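Local coordinates for tellurite resistance protein of COG3793 (Nostoc punctiforme, PDB 2OU3) that is of uncertain function but belongs to the TerB tellurite-resistance family, binds zinc and holds an indole aldehyde in a pocket, at residues A[93-98]-A[126-131]; A[24-29]-A[61-66]. All coordinates share one frame; numbering follows the deposited sequence. Where two conformers were deposited one is given.

Contact 1: residues A[93-98]-A[126-131]. With I3A (1H-indole-3-carbaldehyde), chain E.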
ATOM      1  N   ALA A  93       6.319 -10.053 -15.902  1.00 12.97           N
ATOM      2  CA  ALA A  93       6.341  -9.035 -14.866  1.00 14.46           C
ATOM      3  C   ALA A  93       7.470  -8.027 -15.057  1.00 14.14           C
ATOM      4  O   ALA A  93       7.845  -7.326 -14.126  1.00 13.91           O
ATOM      5  CB  ALA A  93       6.477  -9.723 -13.495  1.00 13.90           C
ATOM      6  N   GLN A  94       7.996  -7.928 -16.278  1.00 14.74           N
ATOM      7  CA  GLN A  94       9.208  -7.127 -16.518  1.00 13.21           C
ATOM      8  C   GLN A  94       9.083  -5.678 -16.053  1.00 13.27           C
ATOM      9  O   GLN A  94       9.976  -5.173 -15.393  1.00 14.70           O
ATOM     10  CB  GLN A  94       9.622  -7.175 -17.990  1.00 14.60           C
ATOM     11  CG  GLN A  94      10.212  -8.538 -18.453  1.00 15.34           C
ATOM     12  CD  GLN A  94       9.163  -9.566 -18.840  1.00 24.29           C
ATOM     13  OE1 GLN A  94       7.953  -9.360 -18.660  1.00 19.83           O
ATOM     14  NE2 GLN A  94       9.628 -10.696 -19.363  1.00 21.78           N
ATOM     15  N   ARG A  95       7.984  -5.004 -16.403  1.00 11.69           N
ATOM     16  CA  ARG A  95       7.829  -3.589 -16.037  1.00 12.50           C
ATOM     17  C   ARG A  95       7.602  -3.432 -14.533  1.00 12.74           C
ATOM     18  O   ARG A  95       8.076  -2.498 -13.906  1.00 13.72           O
ATOM     19  CB  ARG A  95       6.685  -2.947 -16.790  1.00 12.79           C
ATOM     20  CG  ARG A  95       6.893  -2.917 -18.303  1.00 11.66           C
ATOM     21  CD  ARG A  95       5.708  -2.249 -18.967  1.00 15.37           C
ATOM     22  NE  ARG A  95       5.779  -2.343 -20.413  1.00 16.46           N
ATOM     23  CZ  ARG A  95       5.000  -1.655 -21.240  1.00 16.38           C
ATOM     24  NH1 ARG A  95       4.073  -0.822 -20.790  1.00 14.32           N
ATOM     25  NH2 ARG A  95       5.162  -1.796 -22.521  1.00 16.09           N
ATOM     26  N   ASP A  96       6.864  -4.380 -13.984  1.00 13.88           N
ATOM     27  CA  ASP A  96       6.540  -4.451 -12.577  1.00 13.51           C
ATOM     28  C   ASP A  96       7.849  -4.618 -11.772  1.00 12.37           C
ATOM     29  O   ASP A  96       8.101  -3.907 -10.811  1.00 12.04           O
ATOM     30  CB  ASP A  96       5.565  -5.623 -12.449  1.00 13.17           C
ATOM     31  CG  ASP A  96       5.046  -5.877 -11.034  1.00 15.19           C
ATOM     32  OD1 ASP A  96       5.449  -5.197 -10.055  1.00 13.57           O
ATOM     33  OD2 ASP A  96       4.162  -6.785 -10.961  1.00 12.99           O
ATOM     34  N   ILE A  97       8.693  -5.549 -12.201  1.00 13.46           N
ATOM     35  CA  ILE A  97       9.958  -5.778 -11.552  1.00 12.55           C
ATOM     36  C   ILE A  97      10.777  -4.460 -11.555  1.00 12.83           C
ATOM     37  O   ILE A  97      11.371  -4.080 -10.546  1.00 13.73           O
ATOM     38  CB  ILE A  97      10.787  -6.900 -12.305  1.00 13.55           C
ATOM     39  CG1 ILE A  97      10.192  -8.311 -12.074  1.00 10.22           C
ATOM     40  CG2 ILE A  97      12.280  -6.851 -11.899  1.00 13.06           C
ATOM     41  CD1 ILE A  97      10.578  -9.363 -13.171  1.00 11.55           C
ATOM     42  N   LEU A  98      10.834  -3.810 -12.712  1.00 14.65           N
ATOM     43  CA  LEU A  98      11.665  -2.583 -12.879  1.00 14.01           C
ATOM     44  C   LEU A  98      11.220  -1.488 -11.943  1.00 13.86           C
ATOM     45  O   LEU A  98      12.039  -0.845 -11.294  1.00 15.51           O
ATOM     46  CB  LEU A  98      11.607  -2.096 -14.321  1.00 12.32           C
ATOM     47  CG  LEU A  98      12.785  -1.174 -14.668  1.00 16.77           C
ATOM     48  CD1 LEU A  98      13.964  -2.143 -14.852  1.00 15.02           C
ATOM     49  CD2 LEU A  98      12.602  -0.342 -15.919  1.00 17.10           C
ATOM     50  N   LEU A 126      15.798  -7.003 -19.642  1.00 20.59           N
ATOM     51  CA  LEU A 126      14.364  -7.302 -19.594  1.00 20.58           C
ATOM     52  C   LEU A 126      13.597  -7.025 -20.881  1.00 22.31           C
ATOM     53  O   LEU A 126      12.433  -7.410 -20.993  1.00 23.08           O
ATOM     54  CB  LEU A 126      13.719  -6.545 -18.432  1.00 19.10           C
ATOM     55  CG  LEU A 126      14.090  -6.999 -17.033  1.00 21.65           C
ATOM     56  CD1 LEU A 126      13.393  -6.099 -16.070  1.00 20.68           C
ATOM     57  CD2 LEU A 126      13.712  -8.468 -16.783  1.00 24.15           C
ATOM     58  N   GLY A 127      14.218  -6.365 -21.857  1.00 20.88           N
ATOM     59  CA  GLY A 127      13.546  -6.055 -23.111  1.00 20.50           C
ATOM     60  C   GLY A 127      12.575  -4.877 -23.071  1.00 20.44           C
ATOM     61  O   GLY A 127      11.705  -4.742 -23.948  1.00 23.72           O
ATOM     62  N   ILE A 128      12.748  -3.998 -22.094  1.00 17.27           N
ATOM     63  CA  ILE A 128      11.867  -2.831 -21.914  1.00 16.69           C
ATOM     64  C   ILE A 128      12.475  -1.652 -22.683  1.00 16.37           C
ATOM     65  O   ILE A 128      13.661  -1.352 -22.513  1.00 16.62           O
ATOM     66  CB  ILE A 128      11.743  -2.451 -20.398  1.00 15.41           C
ATOM     67  CG1 ILE A 128      11.265  -3.645 -19.560  1.00 21.40           C
ATOM     68  CG2 ILE A 128      10.816  -1.254 -20.191  1.00 13.01           C
ATOM     69  CD1 ILE A 128      11.293  -3.398 -18.036  1.00 18.49           C
ATOM     70  N   LYS A 129      11.676  -1.014 -23.538  1.00 15.85           N
ATOM     71  CA  LYS A 129      12.128   0.140 -24.331  1.00 17.31           C
ATOM     72  C   LYS A 129      12.353   1.370 -23.464  1.00 15.43           C
ATOM     73  O   LYS A 129      11.678   1.557 -22.426  1.00 13.00           O
ATOM     74  CB  LYS A 129      11.132   0.445 -25.458  1.00 20.69           C
ATOM     75  CG  LYS A 129      11.130  -0.658 -26.517  1.00 24.33           C
ATOM     76  CD  LYS A 129      10.710  -0.196 -27.897  1.00 36.76           C
ATOM     77  CE  LYS A 129      10.946  -1.296 -28.947  1.00 36.22           C
ATOM     78  NZ  LYS A 129       9.989  -2.423 -28.754  1.00 44.36           N
ATOM     79  N   GLU A 130      13.307   2.213 -23.886  1.00 16.04           N
ATOM     80  CA  GLU A 130      13.653   3.418 -23.122  1.00 15.75           C
ATOM     81  C   GLU A 130      12.465   4.287 -22.807  1.00 16.35           C
ATOM     82  O   GLU A 130      12.376   4.850 -21.701  1.00 16.37           O
ATOM     83  CB  GLU A 130      14.667   4.267 -23.885  1.00 17.59           C
ATOM     84  CG  GLU A 130      15.082   5.592 -23.182  1.00 17.15           C
ATOM     85  CD  GLU A 130      15.901   5.359 -21.944  1.00 21.31           C
ATOM     86  OE1 GLU A 130      16.337   4.220 -21.685  1.00 18.26           O
ATOM     87  OE2 GLU A 130      16.132   6.335 -21.228  1.00 17.61           O
ATOM     88  N   GLU A 131      11.564   4.477 -23.763  1.00 16.72           N
ATOM     89  CA  GLU A 131      10.394   5.309 -23.481  1.00 18.14           C
ATOM     90  C   GLU A 131       9.635   4.779 -22.270  1.00 16.97           C
ATOM     91  O   GLU A 131       9.138   5.553 -21.454  1.00 14.25           O
ATOM     92  CB  GLU A 131       9.441   5.405 -24.687  1.00 22.18           C
ATOM     93  CG  GLU A 131       8.147   6.164 -24.350  1.00 27.53           C
TER
HETATM   94  O   I3A E 163       4.284 -11.738  -5.559  1.00 14.37           O
HETATM   95  C3' I3A E 163       4.241 -10.534  -5.802  1.00 13.87           C
HETATM   96  C3  I3A E 163       4.235 -10.123  -7.227  1.00  7.99           C
HETATM   97  C2  I3A E 163       4.124  -8.826  -7.649  1.00  8.30           C
HETATM   98  N   I3A E 163       4.131  -8.835  -9.025  1.00 11.03           N
HETATM   99  C8  I3A E 163       4.243 -10.089  -9.510  1.00 11.37           C
HETATM  100  C9  I3A E 163       4.315 -11.026  -8.380  1.00 10.31           C
HETATM  101  C4  I3A E 163       4.397 -12.411  -8.590  1.00 11.96           C
HETATM  102  C5  I3A E 163       4.453 -12.874  -9.883  1.00 11.86           C
HETATM  103  C6  I3A E 163       4.380 -12.000 -10.980  1.00 12.27           C
HETATM  104  C7  I3A E 163       4.272 -10.632 -10.780  1.00 11.93           C
HETATM  105  O   HOH W   1      12.332 -10.673 -20.493  1.00 30.61           O
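Ile128 and Leu126 lay their side chains against the start of helix 94-106, where Gln94 and Leu98 receive them. The CD1 methyl of Ile128 comes closest, 3.4 Å from the backbone O of Gln94, an oxygen already bonded to Leu98 N within the helix. Ile128 CD1 also lies 3.9 Å from Leu98 CD2, the two side chains running past each other in opposite directions. Leu126 crosses Gln94 obliquely: its CD2 lies 3.9 Å from Gln94 CG, while CD1 reaches in to Leu98 CD1 at 4.2 Å. Gln94 has CG anti to its carbonyl carbon (chi1 -72°), which sets this methylene 3.6 Å from the backbone O of Leu126. Beyond CG the chain bends, and the amide NE2 bonds to Ser91 O and to a water that also reaches Leu126 O, weakly. Leu126 and Ile128 flank the turn from helix 113-126 to helix 130-154 in this all-helical TerB-family chain. A Schellman motif ends the first of these helices, with Gly127 at positive phi, and Lys129 is the N-cap of the second. Ile97 and Leu98 carry the packing inward to helix 26-41. The neighbouring Asp96 leaves the helix on the side away from 126-131, and with CG anti to its backbone N (chi1 -179°) its OD2 accepts the indole N-H of 1H-indole-3-carbaldehyde at 2.8 Å with a nearly straight bond (165°). Tyr32 OH holds Asp96 OD1, and Tyr155 OH of the second subunit also bonds to OD2.

Contact 2: residues A[24-29]-A[61-66]; sequences PTNEDS and WGVADW. With I3A (1H-indole-3-carbaldehyde), chain E.
Asn26 points its carboxamide at the backbone of Val63 and Ala64, with CG anti to its own carbonyl carbon (chi1 -70°). Asn26 OD1 accepts from Ala64 N at 2.9 Å in a nearly straight bond (168°), the donor standing well above the plane of the amide carbonyl. Asn26 ND2 meanwhile lies 3.5 Å from Ala64 CB. The indole of Trp66 approaches the start of helix 26-41 obliquely, its CZ2 3.8 Å from Asn26 CB. In one of its two conformers, Glu27 crosses Trp66 at about a right angle, and a water joins Glu27 OE2 to Trp66 NE1. Both segments are entries into helices: Thr25 is the N-cap of helix 26-41, its OG1 accepting from Asp28 N, while 61-66 turns through Gly62, at positive phi, from helix 48-60 into helix 65-73. Deeper in, Ser29 CB meets Val63 CG1 at 3.6 Å and lies in the plane of the Trp61 ring, at its edge. Ser29 OG donates to the aldehyde O of 1H-indole-3-carbaldehyde at 2.8 Å. The aldehyde carbon C3' sits over a face of Trp61, 3.3 Å from CZ3, and Pro24 CG also touches the aldehyde oxygen. Phe18 and Phe57 pack edge-to-face with Trp61, and Tyr161 of the second subunit bonds to Asp28 OD2 and Thr25 N.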
ATOM      1  N   PRO A  24      -0.410 -14.305  -5.432  1.00 12.52           N
ATOM      2  CA  PRO A  24       0.633 -15.168  -6.016  1.00 14.73           C
ATOM      3  C   PRO A  24       1.101 -16.245  -5.038  1.00 15.65           C
ATOM      4  O   PRO A  24       1.064 -16.046  -3.802  1.00 14.98           O
ATOM      5  CB  PRO A  24       1.791 -14.185  -6.319  1.00 14.29           C
ATOM      6  CG  PRO A  24       1.098 -12.864  -6.478  1.00 14.63           C
ATOM      7  CD  PRO A  24       0.023 -12.889  -5.417  1.00 10.30           C
ATOM      8  N   THR A  25       1.569 -17.359  -5.591  1.00 14.24           N
ATOM      9  CA  THR A  25       2.167 -18.410  -4.784  1.00 14.17           C
ATOM     10  C   THR A  25       3.363 -17.827  -4.058  1.00 14.15           C
ATOM     11  O   THR A  25       3.972 -16.843  -4.534  1.00 11.80           O
ATOM     12  CB  THR A  25       2.607 -19.599  -5.655  1.00 13.45           C
ATOM     13  OG1 THR A  25       3.550 -19.142  -6.607  1.00 15.23           O
ATOM     14  CG2 THR A  25       1.385 -20.246  -6.383  1.00 14.28           C
ATOM     15  N   ASN A  26       3.708 -18.415  -2.921  1.00 13.82           N
ATOM     16  CA  ASN A  26       4.951 -18.003  -2.245  1.00 13.48           C
ATOM     17  C   ASN A  26       6.163 -18.135  -3.136  1.00 12.94           C
ATOM     18  O   ASN A  26       7.072 -17.284  -3.082  1.00 12.61           O
ATOM     19  CB  ASN A  26       5.198 -18.783  -0.972  1.00 13.15           C
ATOM     20  CG  ASN A  26       4.225 -18.408   0.114  1.00 13.43           C
ATOM     21  OD1 ASN A  26       4.088 -17.251   0.467  1.00 16.55           O
ATOM     22  ND2 ASN A  26       3.525 -19.392   0.630  1.00 14.32           N
ATOM     23  N   GLU A  27       6.191 -19.189  -3.949  1.00 12.97           N
ATOM     24  CA  GLU A  27       7.269 -19.406  -4.903  0.70 13.95           C
ATOM     25  C   GLU A  27       7.413 -18.218  -5.877  1.00 13.33           C
ATOM     26  O   GLU A  27       8.496 -17.738  -6.141  1.00 13.92           O
ATOM     27  CB  GLU A  27       7.003 -20.705  -5.648  0.70 14.85           C
ATOM     28  CG  GLU A  27       7.230 -21.960  -4.774  0.70 17.12           C
ATOM     29  CD  GLU A  27       6.130 -22.231  -3.724  0.70 23.86           C
ATOM     30  OE1 GLU A  27       4.966 -21.847  -3.952  0.70 11.35           O
ATOM     31  OE2 GLU A  27       6.443 -22.863  -2.678  0.70 20.07           O
ATOM     32  N   ASP A  28       6.287 -17.771  -6.425  1.00 11.68           N
ATOM     33  CA  ASP A  28       6.273 -16.616  -7.318  1.00 11.76           C
ATOM     34  C   ASP A  28       6.670 -15.315  -6.628  1.00 13.58           C
ATOM     35  O   ASP A  28       7.408 -14.517  -7.207  1.00 13.90           O
ATOM     36  CB  ASP A  28       4.924 -16.442  -8.020  1.00 11.26           C
ATOM     37  CG  ASP A  28       4.795 -17.284  -9.307  1.00 11.80           C
ATOM     38  OD1 ASP A  28       5.814 -17.871  -9.771  1.00 16.27           O
ATOM     39  OD2 ASP A  28       3.665 -17.315  -9.880  1.00 13.87           O
ATOM     40  N   SER A  29       6.204 -15.097  -5.394  1.00 13.51           N
ATOM     41  CA  SER A  29       6.634 -13.918  -4.648  1.00 11.64           C
ATOM     42  C   SER A  29       8.140 -13.939  -4.477  1.00 12.96           C
ATOM     43  O   SER A  29       8.816 -12.913  -4.656  1.00 13.41           O
ATOM     44  CB  SER A  29       5.930 -13.815  -3.271  1.00 13.44           C
ATOM     45  OG  SER A  29       4.533 -13.534  -3.413  1.00 15.42           O
ATOM     46  N   TRP A  61       3.000  -8.366   2.010  1.00 16.01           N
ATOM     47  CA  TRP A  61       2.000  -9.140   1.240  1.00 16.85           C
ATOM     48  C   TRP A  61       1.520 -10.376   1.988  1.00 18.00           C
ATOM     49  O   TRP A  61       0.630 -11.089   1.521  1.00 18.43           O
ATOM     50  CB  TRP A  61       2.507  -9.625  -0.112  1.00 17.36           C
ATOM     51  CG  TRP A  61       3.301  -8.605  -0.855  1.00 15.77           C
ATOM     52  CD1 TRP A  61       3.141  -7.261  -0.798  1.00 16.91           C
ATOM     53  CD2 TRP A  61       4.392  -8.847  -1.748  1.00 12.24           C
ATOM     54  NE1 TRP A  61       4.071  -6.643  -1.598  1.00 14.81           N
ATOM     55  CE2 TRP A  61       4.839  -7.598  -2.205  1.00 15.75           C
ATOM     56  CE3 TRP A  61       5.024 -10.008  -2.228  1.00 15.14           C
ATOM     57  CZ2 TRP A  61       5.910  -7.468  -3.093  1.00 14.57           C
ATOM     58  CZ3 TRP A  61       6.072  -9.876  -3.096  1.00 15.62           C
ATOM     59  CH2 TRP A  61       6.511  -8.615  -3.521  1.00 16.83           C
ATOM     60  N   GLY A  62       2.124 -10.662   3.117  1.00 15.04           N
ATOM     61  CA  GLY A  62       1.738 -11.826   3.934  1.00 17.04           C
ATOM     62  C   GLY A  62       2.302 -13.154   3.459  1.00 16.85           C
ATOM     63  O   GLY A  62       1.784 -14.236   3.807  1.00 16.18           O
ATOM     64  N   VAL A  63       3.384 -13.089   2.678  1.00 16.09           N
ATOM     65  CA  VAL A  63       4.134 -14.299   2.265  1.00 13.53           C
ATOM     66  C   VAL A  63       4.529 -15.179   3.461  1.00 16.90           C
ATOM     67  O   VAL A  63       4.672 -14.699   4.591  1.00 14.93           O
ATOM     68  CB  VAL A  63       5.398 -13.985   1.433  1.00 15.18           C
ATOM     69  CG1 VAL A  63       5.020 -13.290   0.163  1.00 16.01           C
ATOM     70  CG2 VAL A  63       6.482 -13.192   2.246  1.00 12.96           C
ATOM     71  N   ALA A  64       4.647 -16.484   3.209  1.00 15.49           N
ATOM     72  CA  ALA A  64       5.176 -17.418   4.194  1.00 14.64           C
ATOM     73  C   ALA A  64       6.529 -16.943   4.675  1.00 15.99           C
ATOM     74  O   ALA A  64       7.267 -16.326   3.902  1.00 13.63           O
ATOM     75  CB  ALA A  64       5.287 -18.860   3.589  1.00 14.93           C
ATOM     76  N   ASP A  65       6.849 -17.212   5.955  1.00 15.73           N
ATOM     77  CA  ASP A  65       8.128 -16.815   6.558  1.00 15.91           C
ATOM     78  C   ASP A  65       9.352 -17.294   5.798  1.00 15.28           C
ATOM     79  O   ASP A  65      10.371 -16.596   5.740  1.00 15.44           O
ATOM     80  CB  ASP A  65       8.259 -17.354   7.981  1.00 17.16           C
ATOM     81  CG  ASP A  65       7.395 -16.587   8.984  1.00 22.82           C
ATOM     82  OD1 ASP A  65       6.728 -15.592   8.614  1.00 24.75           O
ATOM     83  OD2 ASP A  65       7.402 -17.005  10.147  1.00 26.87           O
ATOM     84  N   TRP A  66       9.287 -18.512   5.263  1.00 13.97           N
ATOM     85  CA  TRP A  66      10.409 -19.003   4.481  1.00 13.69           C
ATOM     86  C   TRP A  66      10.859 -18.015   3.398  1.00 11.92           C
ATOM     87  O   TRP A  66      12.047 -17.944   3.084  1.00 13.28           O
ATOM     88  CB  TRP A  66      10.160 -20.397   3.866  1.00 14.12           C
ATOM     89  CG  TRP A  66       9.298 -20.475   2.607  1.00 11.46           C
ATOM     90  CD1 TRP A  66       7.989 -20.888   2.539  1.00 13.67           C
ATOM     91  CD2 TRP A  66       9.711 -20.244   1.248  1.00 13.13           C
ATOM     92  NE1 TRP A  66       7.565 -20.882   1.240  1.00 14.19           N
ATOM     93  CE2 TRP A  66       8.595 -20.495   0.424  1.00 13.34           C
ATOM     94  CE3 TRP A  66      10.906 -19.830   0.652  1.00 16.10           C
ATOM     95  CZ2 TRP A  66       8.636 -20.336  -0.949  1.00 13.98           C
ATOM     96  CZ3 TRP A  66      10.956 -19.683  -0.723  1.00 13.29           C
ATOM     97  CH2 TRP A  66       9.827 -19.931  -1.508  1.00 17.37           C
TER
HETATM   98  O   I3A E 163       4.284 -11.738  -5.559  1.00 14.37           O
HETATM   99  C3' I3A E 163       4.241 -10.534  -5.802  1.00 13.87           C
HETATM  100  C3  I3A E 163       4.235 -10.123  -7.227  1.00  7.99           C
HETATM  101  C2  I3A E 163       4.124  -8.826  -7.649  1.00  8.30           C
HETATM  102  N   I3A E 163       4.131  -8.835  -9.025  1.00 11.03           N
HETATM  103  C8  I3A E 163       4.243 -10.089  -9.510  1.00 11.37           C
HETATM  104  C9  I3A E 163       4.315 -11.026  -8.380  1.00 10.31           C
HETATM  105  C4  I3A E 163       4.397 -12.411  -8.590  1.00 11.96           C
HETATM  106  C5  I3A E 163       4.453 -12.874  -9.883  1.00 11.86           C
HETATM  107  C6  I3A E 163       4.380 -12.000 -10.980  1.00 12.27           C
HETATM  108  C7  I3A E 163       4.272 -10.632 -10.780  1.00 11.93           C
HETATM  109  O   HOH W   2       5.108 -22.303  -0.194  1.00 20.05           O

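From the N terminus, the chain passes helix 4-18 and reaches contact 2, which joins the start of helix 26-41 to the turn between helices 48-60 and 65-73 and so closes a loop of 31 intervening, mostly helical residues. Contact 1 opens only later and closes a second loop, from the start of helix 94-106 to the turn between helices 113-126 and 130-154. The loops follow in series, neither nested nor crossed. The centres of the two contacts lie about 22 Å apart, their nearest atoms about 7 Å, without touching. One bound 1H-indole-3-carbaldehyde touches both contacts, and both reach the second subunit.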